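Local atomic coordinates of nitrite oxidoreductase subunit C (Kuenenia stuttgartiensis, PDB entry 7B04), a protein that probably carries electrons through a single heme b as a calcium-binding subunit of the anammox nitrite oxidoreductase complex. Residues 33-45 and 144-156. Numbering follows the deposited sequence.
Sequences GVKGVAEEELTPA and TISPEEPFSPRMG. With HEM (protoporphyrin IX containing Fe), chain B.
Arg-154 reaches, fully extended from CG to NE, into a hollow formed by residues 34-37 and the side chain of Glu-41. Glu-41 meets it side-on: OE2 takes NE at 3.0 Å and OE1 takes NH2 at 2.9 Å, the two planes 34° apart. OE1 also accepts from the backbone N of Ala-38, the N-cap residue, a second donor that, with the two arginine nitrogens, restrains the carboxylate's rotation. At the next edge NH1 gives a nearly straight bond (171°), lying in the guanidinium plane, to Lys-35 O, 2.7 Å away, while Val-37 CG2 sits 3.8 Å above that plane, over its centre. The arrangement belongs to the heme pocket of an ethylbenzene dehydrogenase-like domain: Arg-154 CG lies 3.6 Å from HEM CBB, and the next residue, Met-155, ligates the iron through SD, with Lys-305 as the other axial ligand. Replacing Arg-154 by an alanine is likely to leave the Glu-41 carboxylate without its charged mate and Lys-35 O without its donor, and to open a gap beneath Val-37. Further along, Leu-42 is the bump: CD1 rests on Pro-150 CB, and CD2 settles between Ser-152 CA and Pro-153 CD, 3.9 Å from each. Thr-43 CG2 abuts Pro-147 CG, and the Pro-44 ring lies against Ile-145.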
ATOM      1  N   GLY C  33     -35.631  29.920  10.148  1.00 43.71           N
ATOM      2  CA  GLY C  33     -35.111  29.379  11.382  1.00 44.69           C
ATOM      3  C   GLY C  33     -35.346  30.164  12.658  1.00 39.12           C
ATOM      4  O   GLY C  33     -34.742  29.799  13.667  1.00 35.27           O
ATOM      5  N   VAL C  34     -36.147  31.238  12.676  1.00 39.73           N
ATOM      6  CA  VAL C  34     -36.306  32.058  13.882  1.00 41.08           C
ATOM      7  C   VAL C  34     -37.781  32.369  14.133  1.00 36.42           C
ATOM      8  O   VAL C  34     -38.545  32.613  13.193  1.00 39.06           O
ATOM      9  CB  VAL C  34     -35.469  33.358  13.799  1.00 29.56           C
ATOM     10  CG1 VAL C  34     -35.790  34.135  12.540  1.00 38.43           C
ATOM     11  CG2 VAL C  34     -35.663  34.217  15.049  1.00 28.32           C
ATOM     12  N   LYS C  35     -38.179  32.340  15.408  1.00 40.05           N
ATOM     13  CA  LYS C  35     -39.502  32.758  15.857  1.00 31.66           C
ATOM     14  C   LYS C  35     -39.547  34.272  16.025  1.00 28.94           C
ATOM     15  O   LYS C  35     -38.528  34.913  16.292  1.00 35.61           O
ATOM     16  CB  LYS C  35     -39.847  32.097  17.190  1.00 26.69           C
ATOM     17  CG  LYS C  35     -40.495  30.733  17.078  1.00 34.29           C
ATOM     18  CD  LYS C  35     -40.429  29.997  18.405  1.00 40.91           C
ATOM     19  CE  LYS C  35     -41.202  30.733  19.488  1.00 45.66           C
ATOM     20  NZ  LYS C  35     -41.185  29.996  20.784  1.00 44.14           N
ATOM     21  N   GLY C  36     -40.740  34.841  15.871  1.00 31.72           N
ATOM     22  CA  GLY C  36     -40.903  36.259  16.131  1.00 32.64           C
ATOM     23  C   GLY C  36     -40.629  36.597  17.584  1.00 31.04           C
ATOM     24  O   GLY C  36     -40.861  35.791  18.489  1.00 30.64           O
ATOM     25  N   VAL C  37     -40.118  37.804  17.812  1.00 29.53           N
ATOM     26  CA  VAL C  37     -39.769  38.240  19.162  1.00 34.03           C
ATOM     27  C   VAL C  37     -41.059  38.553  19.914  1.00 41.57           C
ATOM     28  O   VAL C  37     -41.747  39.530  19.609  1.00 45.43           O
ATOM     29  CB  VAL C  37     -38.828  39.447  19.140  1.00 30.97           C
ATOM     30  CG1 VAL C  37     -38.474  39.869  20.555  1.00 34.30           C
ATOM     31  CG2 VAL C  37     -37.567  39.113  18.352  1.00 37.03           C
ATOM     32  N   ALA C  38     -41.364  37.744  20.927  1.00 40.55           N
ATOM     33  CA  ALA C  38     -42.584  37.898  21.705  1.00 39.66           C
ATOM     34  C   ALA C  38     -42.442  39.037  22.713  1.00 42.77           C
ATOM     35  O   ALA C  38     -41.337  39.410  23.112  1.00 42.62           O
ATOM     36  CB  ALA C  38     -42.930  36.593  22.421  1.00 45.49           C
ATOM     37  N   GLU C  39     -43.584  39.610  23.110  1.00 47.45           N
ATOM     38  CA  GLU C  39     -43.545  40.729  24.050  1.00 47.07           C
ATOM     39  C   GLU C  39     -43.001  40.301  25.407  1.00 45.78           C
ATOM     40  O   GLU C  39     -42.306  41.080  26.073  1.00 43.11           O
ATOM     41  CB  GLU C  39     -44.938  41.333  24.230  1.00 49.05           C
ATOM     42  CG  GLU C  39     -45.115  41.965  25.613  1.00 59.36           C
ATOM     43  CD  GLU C  39     -46.500  42.504  25.878  1.00 65.24           C
ATOM     44  OE1 GLU C  39     -47.265  42.701  24.913  1.00 67.98           O
ATOM     45  OE2 GLU C  39     -46.819  42.734  27.065  1.00 65.95           O
ATOM     46  N   GLU C  40     -43.260  39.054  25.811  1.00 45.69           N
ATOM     47  CA  GLU C  40     -42.744  38.570  27.089  1.00 45.21           C
ATOM     48  C   GLU C  40     -41.232  38.717  27.150  1.00 50.83           C
ATOM     49  O   GLU C  40     -40.672  39.012  28.214  1.00 49.85           O
ATOM     50  CB  GLU C  40     -43.162  37.111  27.311  1.00 43.59           C
ATOM     51  CG  GLU C  40     -42.503  36.448  28.515  1.00 52.67           C
ATOM     52  CD  GLU C  40     -43.412  35.453  29.216  1.00 57.29           C
ATOM     53  OE1 GLU C  40     -44.391  34.996  28.591  1.00 55.34           O
ATOM     54  OE2 GLU C  40     -43.141  35.126  30.392  1.00 53.86           O
ATOM     55  N   GLU C  41     -40.561  38.518  26.016  1.00 45.17           N
ATOM     56  CA  GLU C  41     -39.114  38.669  25.951  1.00 37.31           C
ATOM     57  C   GLU C  41     -38.678  40.130  26.060  1.00 36.12           C
ATOM     58  O   GLU C  41     -37.625  40.418  26.638  1.00 35.35           O
ATOM     59  CB  GLU C  41     -38.608  38.063  24.641  1.00 42.11           C
ATOM     60  CG  GLU C  41     -38.761  36.553  24.571  1.00 43.49           C
ATOM     61  CD  GLU C  41     -38.324  35.982  23.237  1.00 44.54           C
ATOM     62  OE1 GLU C  41     -39.158  35.922  22.307  1.00 48.65           O
ATOM     63  OE2 GLU C  41     -37.142  35.600  23.116  1.00 47.91           O
ATOM     64  N   LEU C  42     -39.457  41.060  25.500  1.00 39.11           N
ATOM     65  CA  LEU C  42     -39.030  42.455  25.444  1.00 39.91           C
ATOM     66  C   LEU C  42     -39.232  43.218  26.753  1.00 42.82           C
ATOM     67  O   LEU C  42     -38.497  44.177  27.014  1.00 49.81           O
ATOM     68  CB  LEU C  42     -39.736  43.168  24.288  1.00 37.89           C
ATOM     69  CG  LEU C  42     -39.260  42.592  22.949  1.00 37.52           C
ATOM     70  CD1 LEU C  42     -39.930  43.272  21.766  1.00 33.77           C
ATOM     71  CD2 LEU C  42     -37.739  42.672  22.840  1.00 43.45           C
ATOM     72  N   THR C  43     -40.210  42.842  27.575  1.00 39.66           N
ATOM     73  CA  THR C  43     -40.384  43.540  28.851  1.00 41.62           C
ATOM     74  C   THR C  43     -39.409  42.986  29.885  1.00 36.20           C
ATOM     75  O   THR C  43     -39.352  41.768  30.081  1.00 34.00           O
ATOM     76  CB  THR C  43     -41.815  43.404  29.375  1.00 43.18           C
ATOM     77  OG1 THR C  43     -41.961  42.152  30.054  1.00 54.91           O
ATOM     78  CG2 THR C  43     -42.817  43.471  28.240  1.00 40.55           C
ATOM     79  N   PRO C  44     -38.634  43.834  30.559  1.00 31.65           N
ATOM     80  CA  PRO C  44     -37.678  43.328  31.550  1.00 31.53           C
ATOM     81  C   PRO C  44     -38.387  42.685  32.732  1.00 29.36           C
ATOM     82  O   PRO C  44     -39.556  42.953  33.018  1.00 41.36           O
ATOM     83  CB  PRO C  44     -36.910  44.584  31.982  1.00 32.22           C
ATOM     84  CG  PRO C  44     -37.110  45.559  30.868  1.00 31.81           C
ATOM     85  CD  PRO C  44     -38.490  45.284  30.348  1.00 33.49           C
ATOM     86  N   ALA C  45     -37.653  41.818  33.424  1.00 32.44           N
ATOM     87  CA  ALA C  45     -38.164  41.199  34.638  1.00 31.80           C
ATOM     88  C   ALA C  45     -38.354  42.242  35.736  1.00 31.40           C
ATOM     89  O   ALA C  45     -37.836  43.360  35.665  1.00 39.13           O
ATOM     90  CB  ALA C  45     -37.225  40.094  35.117  1.00 34.13           C
ATOM     91  N   THR C 144     -32.820  52.392  28.756  1.00 43.01           N
ATOM     92  CA  THR C 144     -34.019  51.861  29.392  1.00 48.51           C
ATOM     93  C   THR C 144     -34.756  51.021  28.356  1.00 40.27           C
ATOM     94  O   THR C 144     -34.930  51.453  27.212  1.00 42.17           O
ATOM     95  CB  THR C 144     -34.923  52.979  29.924  1.00 39.50           C
ATOM     96  OG1 THR C 144     -35.109  53.967  28.905  1.00 47.87           O
ATOM     97  CG2 THR C 144     -34.311  53.631  31.156  1.00 31.84           C
ATOM     98  N   ILE C 145     -35.171  49.815  28.742  1.00 41.94           N
ATOM     99  CA  ILE C 145     -35.758  48.852  27.813  1.00 46.58           C
ATOM    100  C   ILE C 145     -37.233  48.660  28.133  1.00 47.02           C
ATOM    101  O   ILE C 145     -37.608  48.463  29.296  1.00 49.47           O
ATOM    102  CB  ILE C 145     -35.003  47.512  27.837  1.00 45.94           C
ATOM    103  CG1 ILE C 145     -33.567  47.728  27.390  1.00 46.96           C
ATOM    104  CG2 ILE C 145     -35.634  46.511  26.887  1.00 46.51           C
ATOM    105  CD1 ILE C 145     -32.633  46.678  27.906  1.00 45.71           C
ATOM    106  N   SER C 146     -38.055  48.683  27.090  1.00 47.53           N
ATOM    107  CA  SER C 146     -39.501  48.560  27.183  1.00 57.15           C
ATOM    108  C   SER C 146     -40.023  48.128  25.821  1.00 58.60           C
ATOM    109  O   SER C 146     -39.296  48.202  24.829  1.00 59.12           O
ATOM    110  CB  SER C 146     -40.141  49.893  27.602  1.00 49.71           C
ATOM    111  OG  SER C 146     -40.030  50.828  26.539  1.00 47.88           O
ATOM    112  N   PRO C 147     -41.249  47.606  25.746  1.00 58.24           N
ATOM    113  CA  PRO C 147     -41.806  47.285  24.422  1.00 52.67           C
ATOM    114  C   PRO C 147     -41.870  48.491  23.499  1.00 53.07           C
ATOM    115  O   PRO C 147     -41.809  48.328  22.273  1.00 45.88           O
ATOM    116  CB  PRO C 147     -43.202  46.741  24.749  1.00 56.90           C
ATOM    117  CG  PRO C 147     -43.080  46.220  26.126  1.00 47.81           C
ATOM    118  CD  PRO C 147     -42.112  47.122  26.836  1.00 51.36           C
ATOM    119  N   GLU C 148     -42.005  49.699  24.054  1.00 53.51           N
ATOM    120  CA  GLU C 148     -42.005  50.910  23.240  1.00 54.46           C
ATOM    121  C   GLU C 148     -40.605  51.279  22.769  1.00 49.00           C
ATOM    122  O   GLU C 148     -40.455  51.893  21.707  1.00 50.83           O
ATOM    123  CB  GLU C 148     -42.617  52.072  24.026  1.00 55.00           C
ATOM    124  N   GLU C 149     -39.575  50.914  23.537  1.00 50.89           N
ATOM    125  CA  GLU C 149     -38.177  51.106  23.155  1.00 55.70           C
ATOM    126  C   GLU C 149     -37.514  49.738  23.250  1.00 52.62           C
ATOM    127  O   GLU C 149     -36.851  49.421  24.251  1.00 45.55           O
ATOM    128  CB  GLU C 149     -37.480  52.121  24.060  1.00 53.85           C
ATOM    129  CG  GLU C 149     -36.923  53.347  23.353  1.00 55.71           C
ATOM    130  CD  GLU C 149     -36.317  54.345  24.326  1.00 68.07           C
ATOM    131  OE1 GLU C 149     -36.909  54.556  25.407  1.00 65.15           O
ATOM    132  OE2 GLU C 149     -35.249  54.913  24.014  1.00 67.35           O
ATOM    133  N   PRO C 150     -37.667  48.903  22.224  1.00 43.90           N
ATOM    134  CA  PRO C 150     -37.264  47.498  22.346  1.00 41.32           C
ATOM    135  C   PRO C 150     -35.772  47.285  22.139  1.00 34.00           C
ATOM    136  O   PRO C 150     -35.154  47.865  21.242  1.00 36.77           O
ATOM    137  CB  PRO C 150     -38.081  46.806  21.248  1.00 43.52           C
ATOM    138  CG  PRO C 150     -38.260  47.857  20.210  1.00 43.16           C
ATOM    139  CD  PRO C 150     -38.326  49.181  20.934  1.00 42.92           C
ATOM    140  N   PHE C 151     -35.202  46.427  22.987  1.00 33.74           N
ATOM    141  CA  PHE C 151     -33.810  45.987  22.878  1.00 31.61           C
ATOM    142  C   PHE C 151     -33.829  44.484  23.142  1.00 26.82           C
ATOM    143  O   PHE C 151     -33.912  44.051  24.295  1.00 26.77           O
ATOM    144  CB  PHE C 151     -32.915  46.744  23.852  1.00 32.34           C
ATOM    145  CG  PHE C 151     -31.436  46.561  23.616  1.00 38.21           C
ATOM    146  CD1 PHE C 151     -30.942  45.555  22.803  1.00 35.80           C
ATOM    147  CD2 PHE C 151     -30.539  47.431  24.194  1.00 39.55           C
ATOM    148  CE1 PHE C 151     -29.579  45.412  22.610  1.00 34.85           C
ATOM    149  CE2 PHE C 151     -29.181  47.297  24.005  1.00 24.71           C
ATOM    150  CZ  PHE C 151     -28.699  46.290  23.211  1.00 27.22           C
ATOM    151  N   SER C 152     -33.733  43.705  22.069  1.00 26.10           N
ATOM    152  CA  SER C 152     -33.949  42.263  22.134  1.00 24.78           C
ATOM    153  C   SER C 152     -32.980  41.577  23.094  1.00 28.01           C
ATOM    154  O   SER C 152     -31.772  41.847  23.053  1.00 35.33           O
ATOM    155  CB  SER C 152     -33.810  41.653  20.741  1.00 27.74           C
ATOM    156  OG  SER C 152     -33.908  40.241  20.796  1.00 20.88           O
ATOM    157  N   PRO C 153     -33.465  40.684  23.960  1.00 27.15           N
ATOM    158  CA  PRO C 153     -32.575  39.888  24.810  1.00 27.99           C
ATOM    159  C   PRO C 153     -31.965  38.679  24.116  1.00 30.71           C
ATOM    160  O   PRO C 153     -31.348  37.848  24.787  1.00 29.72           O
ATOM    161  CB  PRO C 153     -33.510  39.447  25.946  1.00 31.56           C
ATOM    162  CG  PRO C 153     -34.837  39.327  25.285  1.00 29.99           C
ATOM    163  CD  PRO C 153     -34.886  40.416  24.242  1.00 34.12           C
ATOM    164  N   ARG C 154     -32.169  38.532  22.808  1.00 30.53           N
ATOM    165  CA  ARG C 154     -31.580  37.431  22.047  1.00 23.02           C
ATOM    166  C   ARG C 154     -30.167  37.820  21.606  1.00 25.41           C
ATOM    167  O   ARG C 154     -29.882  38.042  20.427  1.00 32.91           O
ATOM    168  CB  ARG C 154     -32.462  37.074  20.858  1.00 24.18           C
ATOM    169  CG  ARG C 154     -33.852  36.591  21.234  1.00 27.81           C
ATOM    170  CD  ARG C 154     -34.640  36.212  19.993  1.00 39.75           C
ATOM    171  NE  ARG C 154     -36.016  35.830  20.299  1.00 36.88           N
ATOM    172  CZ  ARG C 154     -36.909  35.475  19.380  1.00 34.18           C
ATOM    173  NH1 ARG C 154     -36.563  35.439  18.101  1.00 28.24           N
ATOM    174  NH2 ARG C 154     -38.141  35.145  19.740  1.00 34.16           N
ATOM    175  N   MET C 155     -29.276  37.897  22.596  1.00 27.56           N
ATOM    176  CA  MET C 155     -27.885  38.310  22.388  1.00 29.10           C
ATOM    177  C   MET C 155     -27.791  39.667  21.691  1.00 34.40           C
ATOM    178  O   MET C 155     -26.935  39.887  20.833  1.00 38.19           O
ATOM    179  CB  MET C 155     -27.111  37.258  21.593  1.00 30.13           C
ATOM    180  CG  MET C 155     -26.981  35.918  22.272  1.00 25.21           C
ATOM    181  SD  MET C 155     -26.247  34.722  21.147  1.00 32.66           S
ATOM    182  CE  MET C 155     -24.560  35.310  21.071  1.00 25.98           C
ATOM    183  N   GLY C 156     -28.668  40.591  22.070  1.00 33.40           N
ATOM    184  CA  GLY C 156     -28.672  41.898  21.443  1.00 25.42           C
ATOM    185  C   GLY C 156     -29.446  41.920  20.136  1.00 34.40           C
ATOM    186  O   GLY C 156     -30.234  41.021  19.821  1.00 40.26           O
TER
HETATM  187  CHA HEM B 401     -24.148  31.611  20.998  1.00 25.22           C
HETATM  188  CHB HEM B 401     -28.845  32.039  19.773  1.00 30.31           C
HETATM  189  CHC HEM B 401     -29.604  34.157  24.082  1.00 24.62           C
HETATM  190  CHD HEM B 401     -24.859  33.889  25.246  1.00 27.46           C
HETATM  191  C1A HEM B 401     -25.318  31.626  20.259  1.00 30.54           C
HETATM  192  C2A HEM B 401     -25.431  31.365  18.840  1.00 33.69           C
HETATM  193  C3A HEM B 401     -26.726  31.471  18.496  1.00 26.70           C
HETATM  194  C4A HEM B 401     -27.483  31.824  19.682  1.00 27.72           C
HETATM  195  CMA HEM B 401     -27.337  31.270  17.091  1.00 29.36           C
HETATM  196  CAA HEM B 401     -24.238  30.991  17.931  1.00 29.06           C
HETATM  197  CBA HEM B 401     -23.988  32.063  16.879  1.00 22.25           C
HETATM  198  CGA HEM B 401     -23.010  33.068  17.418  1.00 23.66           C
HETATM  199  O1A HEM B 401     -23.163  34.278  17.110  1.00 32.01           O
HETATM  200  O2A HEM B 401     -22.090  32.652  18.166  1.00 27.35           O
HETATM  201  C1B HEM B 401     -29.490  32.595  20.862  1.00 30.00           C
HETATM  202  C2B HEM B 401     -30.920  32.723  21.054  1.00 22.82           C
HETATM  203  C3B HEM B 401     -31.134  33.317  22.247  1.00 25.45           C
HETATM  204  C4B HEM B 401     -29.837  33.568  22.852  1.00 29.01           C
HETATM  205  CMB HEM B 401     -31.952  32.253  20.005  1.00 25.99           C
HETATM  206  CAB HEM B 401     -32.466  33.684  22.955  1.00 29.99           C
HETATM  207  CBB HEM B 401     -33.678  33.280  22.558  1.00 32.44           C
HETATM  208  C1C HEM B 401     -28.410  34.212  24.783  1.00 29.02           C
HETATM  209  C2C HEM B 401     -28.260  34.624  26.168  1.00 25.63           C
HETATM  210  C3C HEM B 401     -26.966  34.546  26.493  1.00 28.22           C
HETATM  211  C4C HEM B 401     -26.228  34.096  25.326  1.00 25.10           C
HETATM  212  CMC HEM B 401     -29.406  35.061  27.109  1.00 27.69           C
HETATM  213  CAC HEM B 401     -26.357  34.890  27.872  1.00 25.58           C
HETATM  214  CBC HEM B 401     -25.325  35.729  27.987  1.00 21.92           C
HETATM  215  C1D HEM B 401     -24.269  33.157  24.230  1.00 31.68           C
HETATM  216  C2D HEM B 401     -22.947  32.554  24.245  1.00 25.36           C
HETATM  217  C3D HEM B 401     -22.757  31.931  23.083  1.00 20.99           C
HETATM  218  C4D HEM B 401     -23.948  32.107  22.272  1.00 25.96           C
HETATM  219  CMD HEM B 401     -21.918  32.615  25.394  1.00 28.45           C
HETATM  220  CAD HEM B 401     -21.479  31.161  22.684  1.00 21.64           C
HETATM  221  CBD HEM B 401     -21.661  29.664  22.898  1.00 28.68           C
HETATM  222  CGD HEM B 401     -20.338  28.963  22.720  1.00 24.39           C
HETATM  223  O1D HEM B 401     -20.274  27.732  22.958  1.00 19.57           O
HETATM  224  O2D HEM B 401     -19.339  29.632  22.350  1.00 31.45           O
HETATM  225  NA  HEM B 401     -26.586  31.907  20.728  1.00 30.15           N
HETATM  226  NB  HEM B 401     -28.870  33.119  21.975  1.00 31.56           N
HETATM  227  NC  HEM B 401     -27.147  33.898  24.294  1.00 30.14           N
HETATM  228  ND  HEM B 401     -24.856  32.858  23.004  1.00 33.42           N
HETATM  229 FE   HEM B 401     -26.882  33.086  22.275  1.00 49.37          FE